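Local coordinates for protein beta-lactamase (Francisella tularensis subsp. tularensis, PDB 3P09) that probably hydrolyses the amide bond of beta-lactam antibiotics to give substituted beta-amino acids, as a class A beta-lactamase involved in antibiotic resistance, at residues I91-T105 against L118-I132. Residues are numbered along the deposited sequence; the frame is centred on the assembly and turned at random.
Sequences INQDDIGKLGYAPIT and LNYAAILSDSPASNI. With SO4 (sulfate ion), chain F.
D126, just before helix 127-137, meets I104 and T105 and ties the chain at 101-105 to the helix start. Its CB lies beside CD of P103. With CG anti to the backbone N (chi1 -169°), the carboxylate turns toward I104 and T105. OD2 accepts two backbone donors, I104 N and T105 N. The bond from T105 N to D126 OD2 is the straighter, 2.9 Å long at 171°, and meets the oxygen on its syn side, out of the carboxylate plane. D126 OD1 offers its syn lone pair to OG1 of T105 at 2.7 Å. On its anti side D126 OD1 takes A129 N at 3.0 Å, 33° out of the carboxylate plane, so D126 is the N-cap of its helix. Four bonds thus fix this buried carboxylate.

The backbone adds S127 N to Y101 O, 3.1 Å and nearly straight. CG of the P128 ring meets the CD1 atoms of I96 and L99 and CB of A102. Further along, I132 CD1 meets I91 CD1 at 3.7 Å. The Y101 ring turns its edge to the carbonyls of L124 and S125, and a water bridges its OH to L124 O.

S125 closes helix 115-123 in a Schellman motif. S125 OG donates to O3 of a sulfate, probably from the crystallisation liquor, at 2.7 Å. S125 begins an S-D-S triplet in place of the class A SDN motif, consistent with an active-site serine. Segment 91-105, with short helix 93-96, lies on the turn between helices 115-123 and 127-137, with helix 66-80 and strand 225-232 beside that turn.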
loop_
_atom_site.group_PDB
_atom_site.type_symbol
_atom_site.label_atom_id
_atom_site.label_comp_id
_atom_site.label_asym_id
_atom_site.label_seq_id
_atom_site.Cartn_x
_atom_site.Cartn_y
_atom_site.Cartn_z
ATOM N N ILE A 91 19.791 8.862 11.823
ATOM C CA ILE A 91 18.872 9.702 11.065
ATOM C C ILE A 91 19.533 11.068 10.900
ATOM O O ILE A 91 19.770 11.761 11.884
ATOM C CB ILE A 91 17.521 9.873 11.791
ATOM C CG1 ILE A 91 16.914 8.505 12.115
ATOM C CG2 ILE A 91 16.560 10.701 10.952
ATOM C CD1 ILE A 91 16.887 7.556 10.939
ATOM N N ASN A 92 19.846 11.436 9.661
ATOM C CA ASN A 92 20.534 12.696 9.377
ATOM C C ASN A 92 19.591 13.714 8.734
ATOM O O ASN A 92 18.596 13.338 8.117
ATOM C CB ASN A 92 21.740 12.444 8.461
ATOM C CG ASN A 92 22.719 11.434 9.050
ATOM O OD1 ASN A 92 23.061 11.501 10.231
ATOM N ND2 ASN A 92 23.157 10.487 8.234
ATOM N N GLN A 93 19.913 14.997 8.863
ATOM C CA GLN A 93 19.058 16.050 8.325
ATOM C C GLN A 93 18.848 15.875 6.829
ATOM O O GLN A 93 17.748 16.066 6.322
ATOM C CB GLN A 93 19.654 17.438 8.597
ATOM C CG GLN A 93 18.675 18.573 8.315
ATOM C CD GLN A 93 17.416 18.487 9.174
ATOM O OE1 GLN A 93 16.304 18.377 8.655
ATOM N NE2 GLN A 93 17.587 18.542 10.491
ATOM N N ASP A 94 19.909 15.498 6.127
ATOM C CA ASP A 94 19.828 15.298 4.686
ATOM C C ASP A 94 18.917 14.121 4.318
ATOM O O ASP A 94 18.491 13.998 3.181
ATOM C CB ASP A 94 21.224 15.128 4.084
ATOM C CG ASP A 94 22.009 14.004 4.731
ATOM O OD1 ASP A 94 23.239 14.160 4.889
ATOM O OD2 ASP A 94 21.405 12.964 5.076
ATOM N N ASP A 95 18.616 13.259 5.282
ATOM C CA ASP A 95 17.652 12.184 5.049
ATOM C C ASP A 95 16.252 12.769 4.899
ATOM O O ASP A 95 15.434 12.270 4.118
ATOM C CB ASP A 95 17.673 11.189 6.210
ATOM C CG ASP A 95 18.862 10.266 6.157
ATOM O OD1 ASP A 95 19.272 9.908 5.033
ATOM O OD2 ASP A 95 19.385 9.894 7.231
ATOM N N ILE A 96 15.987 13.826 5.667
ATOM C CA ILE A 96 14.697 14.497 5.642
ATOM C C ILE A 96 14.616 15.316 4.362
ATOM O O ILE A 96 13.647 15.212 3.619
ATOM C CB ILE A 96 14.497 15.429 6.861
ATOM C CG1 ILE A 96 14.676 14.661 8.176
ATOM C CG2 ILE A 96 13.126 16.083 6.823
ATOM C CD1 ILE A 96 13.857 13.415 8.253
ATOM N N GLY A 97 15.641 16.130 4.112
ATOM C CA GLY A 97 15.700 16.930 2.894
ATOM C C GLY A 97 14.534 17.898 2.810
ATOM O O GLY A 97 14.233 18.593 3.778
ATOM N N LYS A 98 13.864 17.929 1.665
ATOM C CA LYS A 98 12.680 18.765 1.497
ATOM C C LYS A 98 11.389 17.948 1.549
ATOM O O LYS A 98 10.345 18.408 1.095
ATOM C CB LYS A 98 12.749 19.536 0.185
ATOM C CG LYS A 98 13.895 20.522 0.113
ATOM C CD LYS A 98 13.864 21.292 -1.201
ATOM C CE LYS A 98 15.066 22.223 -1.325
ATOM N NZ LYS A 98 15.230 22.747 -2.723
ATOM N N LEU A 99 11.471 16.740 2.105
ATOM C CA LEU A 99 10.296 15.892 2.267
ATOM C C LEU A 99 9.464 16.395 3.441
ATOM O O LEU A 99 9.949 16.471 4.574
ATOM C CB LEU A 99 10.714 14.444 2.500
ATOM C CG LEU A 99 11.453 13.756 1.348
ATOM C CD1 LEU A 99 12.076 12.467 1.844
ATOM C CD2 LEU A 99 10.524 13.484 0.154
ATOM N N GLY A 100 8.210 16.736 3.166
ATOM C CA GLY A 100 7.364 17.382 4.154
ATOM C C GLY A 100 6.668 16.448 5.131
ATOM O O GLY A 100 6.381 16.835 6.255
ATOM N N TYR A 101 6.383 15.219 4.719
ATOM C CA TYR A 101 5.681 14.305 5.617
ATOM C C TYR A 101 6.650 13.309 6.284
ATOM O O TYR A 101 6.997 12.280 5.703
ATOM C CB TYR A 101 4.566 13.570 4.878
ATOM C CG TYR A 101 3.595 12.911 5.826
ATOM C CD1 TYR A 101 3.603 11.538 6.024
ATOM C CD2 TYR A 101 2.686 13.674 6.545
ATOM C CE1 TYR A 101 2.710 10.941 6.908
ATOM C CE2 TYR A 101 1.798 13.093 7.425
ATOM C CZ TYR A 101 1.810 11.732 7.604
ATOM O OH TYR A 101 0.915 11.172 8.488
ATOM N N ALA A 102 7.076 13.635 7.504
ATOM C CA ALA A 102 8.100 12.873 8.220
ATOM C C ALA A 102 7.745 12.796 9.698
ATOM O O ALA A 102 8.502 13.260 10.561
ATOM C CB ALA A 102 9.460 13.548 8.050
ATOM N N PRO A 103 6.593 12.201 10.001
ATOM C CA PRO A 103 6.082 12.264 11.371
ATOM C C PRO A 103 7.016 11.624 12.401
ATOM O O PRO A 103 7.124 12.156 13.490
ATOM C CB PRO A 103 4.735 11.532 11.284
ATOM C CG PRO A 103 4.844 10.671 10.068
ATOM C CD PRO A 103 5.706 11.445 9.102
ATOM N N ILE A 104 7.689 10.530 12.063
ATOM C CA ILE A 104 8.619 9.908 12.999
ATOM C C ILE A 104 10.065 10.389 12.779
ATOM O O ILE A 104 10.730 10.819 13.710
ATOM C CB ILE A 104 8.575 8.362 12.909
ATOM C CG1 ILE A 104 7.219 7.825 13.365
ATOM C CG2 ILE A 104 9.666 7.736 13.770
ATOM C CD1 ILE A 104 6.105 8.018 12.382
ATOM N N THR A 105 10.547 10.329 11.542
ATOM C CA THR A 105 11.946 10.627 11.300
ATOM C C THR A 105 12.311 12.062 11.698
ATOM O O THR A 105 13.406 12.307 12.195
ATOM C CB THR A 105 12.359 10.314 9.858
ATOM O OG1 THR A 105 11.490 10.993 8.940
ATOM C CG2 THR A 105 12.264 8.798 9.619
ATOM N N LEU A 118 11.958 2.017 11.553
ATOM C CA LEU A 118 11.833 2.668 10.251
ATOM C C LEU A 118 10.739 1.998 9.433
ATOM O O LEU A 118 10.040 2.657 8.680
ATOM C CB LEU A 118 13.167 2.643 9.494
ATOM C CG LEU A 118 14.210 3.596 10.076
ATOM C CD1 LEU A 118 15.651 3.163 9.756
ATOM C CD2 LEU A 118 13.942 5.006 9.577
ATOM N N ASN A 119 10.606 0.681 9.578
ATOM C CA ASN A 119 9.510 -0.028 8.930
ATOM C C ASN A 119 8.173 0.532 9.375
ATOM O O ASN A 119 7.301 0.790 8.561
ATOM C CB ASN A 119 9.539 -1.520 9.263
ATOM C CG ASN A 119 10.591 -2.277 8.496
ATOM O OD1 ASN A 119 11.099 -1.809 7.472
ATOM N ND2 ASN A 119 10.898 -3.481 8.960
ATOM N N TYR A 120 8.014 0.681 10.692
ATOM C CA TYR A 120 6.790 1.223 11.263
ATOM C C TYR A 120 6.509 2.590 10.674
ATOM O O TYR A 120 5.395 2.878 10.239
ATOM C CB TYR A 120 6.929 1.282 12.795
ATOM C CG TYR A 120 5.899 2.126 13.501
ATOM C CD1 TYR A 120 6.142 3.469 13.784
ATOM C CD2 TYR A 120 4.688 1.583 13.905
ATOM C CE1 TYR A 120 5.194 4.248 14.452
ATOM C CE2 TYR A 120 3.735 2.360 14.570
ATOM C CZ TYR A 120 3.998 3.684 14.841
ATOM O OH TYR A 120 3.045 4.450 15.505
ATOM N N ALA A 121 7.533 3.437 10.649
ATOM C CA ALA A 121 7.418 4.775 10.083
ATOM C C ALA A 121 6.990 4.740 8.614
ATOM O O ALA A 121 6.124 5.518 8.205
ATOM C CB ALA A 121 8.740 5.508 10.208
ATOM N N ALA A 122 7.618 3.862 7.828
ATOM C CA ALA A 122 7.321 3.750 6.398
ATOM C C ALA A 122 5.875 3.334 6.154
ATOM O O ALA A 122 5.212 3.855 5.250
ATOM C CB ALA A 122 8.278 2.771 5.710
ATOM N N ILE A 123 5.384 2.393 6.955
ATOM C CA ILE A 123 3.998 1.943 6.812
ATOM C C ILE A 123 3.022 3.052 7.189
ATOM O O ILE A 123 1.916 3.132 6.661
ATOM C CB ILE A 123 3.732 0.688 7.654
ATOM C CG1 ILE A 123 4.542 -0.492 7.100
ATOM C CG2 ILE A 123 2.246 0.371 7.694
ATOM C CD1 ILE A 123 4.262 -0.821 5.615
ATOM N N LEU A 124 3.447 3.915 8.101
ATOM C CA LEU A 124 2.692 5.113 8.417
ATOM C C LEU A 124 2.956 6.216 7.394
ATOM O O LEU A 124 2.543 7.363 7.589
ATOM C CB LEU A 124 3.029 5.607 9.826
ATOM C CG LEU A 124 2.074 5.094 10.903
ATOM C CD1 LEU A 124 2.179 3.569 11.041
ATOM C CD2 LEU A 124 2.351 5.791 12.221
ATOM N N SER A 125 3.650 5.854 6.317
ATOM C CA SER A 125 3.902 6.739 5.170
ATOM C C SER A 125 4.987 7.834 5.338
ATOM O O SER A 125 5.066 8.783 4.542
ATOM C CB SER A 125 2.594 7.332 4.610
ATOM O OG SER A 125 2.627 7.303 3.183
ATOM N N ASP A 126 5.830 7.678 6.348
ATOM C CA ASP A 126 6.979 8.560 6.571
ATOM C C ASP A 126 7.930 8.460 5.366
ATOM O O ASP A 126 8.470 7.390 5.075
ATOM C CB ASP A 126 7.683 8.108 7.867
ATOM C CG ASP A 126 8.725 9.106 8.362
ATOM O OD1 ASP A 126 9.685 9.403 7.615
ATOM O OD2 ASP A 126 8.580 9.582 9.509
ATOM N N SER A 127 8.114 9.564 4.646
ATOM C CA SER A 127 8.892 9.545 3.405
ATOM C C SER A 127 10.400 9.368 3.609
ATOM O O SER A 127 11.028 8.531 2.960
ATOM C CB SER A 127 8.587 10.787 2.556
ATOM O OG SER A 127 7.242 10.767 2.116
ATOM N N PRO A 128 10.996 10.155 4.515
ATOM C CA PRO A 128 12.419 9.917 4.757
ATOM C C PRO A 128 12.689 8.496 5.230
ATOM O O PRO A 128 13.710 7.937 4.848
ATOM C CB PRO A 128 12.752 10.919 5.849
ATOM C CG PRO A 128 11.776 12.051 5.608
ATOM C CD PRO A 128 10.508 11.366 5.190
ATOM N N ALA A 129 11.807 7.945 6.061
ATOM C CA ALA A 129 11.971 6.580 6.534
ATOM C C ALA A 129 12.056 5.624 5.347
ATOM O O ALA A 129 12.913 4.729 5.316
ATOM C CB ALA A 129 10.819 6.193 7.469
ATOM N N SER A 130 11.174 5.830 4.373
ATOM C CA SER A 130 11.120 4.986 3.181
ATOM C C SER A 130 12.403 5.066 2.382
ATOM O O SER A 130 12.921 4.049 1.927
ATOM C CB SER A 130 9.967 5.413 2.268
ATOM O OG SER A 130 8.738 5.257 2.936
ATOM N N ASN A 131 12.904 6.280 2.174
ATOM C CA ASN A 131 14.124 6.427 1.379
ATOM C C ASN A 131 15.312 5.765 2.083
ATOM O O ASN A 131 16.170 5.166 1.441
ATOM C CB ASN A 131 14.418 7.907 1.065
ATOM C CG ASN A 131 13.476 8.487 0.004
ATOM O OD1 ASN A 131 12.644 7.779 -0.562
ATOM N ND2 ASN A 131 13.605 9.783 -0.259
ATOM N N ILE A 132 15.354 5.873 3.408
ATOM C CA ILE A 132 16.405 5.218 4.195
ATOM C C ILE A 132 16.348 3.698 4.015
ATOM O O ILE A 132 17.374 3.039 3.829
ATOM C CB ILE A 132 16.292 5.578 5.693
ATOM C CG1 ILE A 132 16.662 7.054 5.912
ATOM C CG2 ILE A 132 17.175 4.657 6.542
ATOM C CD1 ILE A 132 16.337 7.572 7.280
HETATM S S SO4 F . -0.229 8.738 1.672
HETATM O O1 SO4 F . -1.435 9.535 1.730
HETATM O O2 SO4 F . 0.497 9.003 0.434
HETATM O O3 SO4 F . 0.595 9.099 2.804
HETATM O O4 SO4 F . -0.580 7.331 1.712
HETATM O O HOH W 1 15.658 10.978 1.664
HETATM O O HOH W 2 1.119 8.695 9.524
HETATM O O HOH W 3 7.009 13.717 2.006
#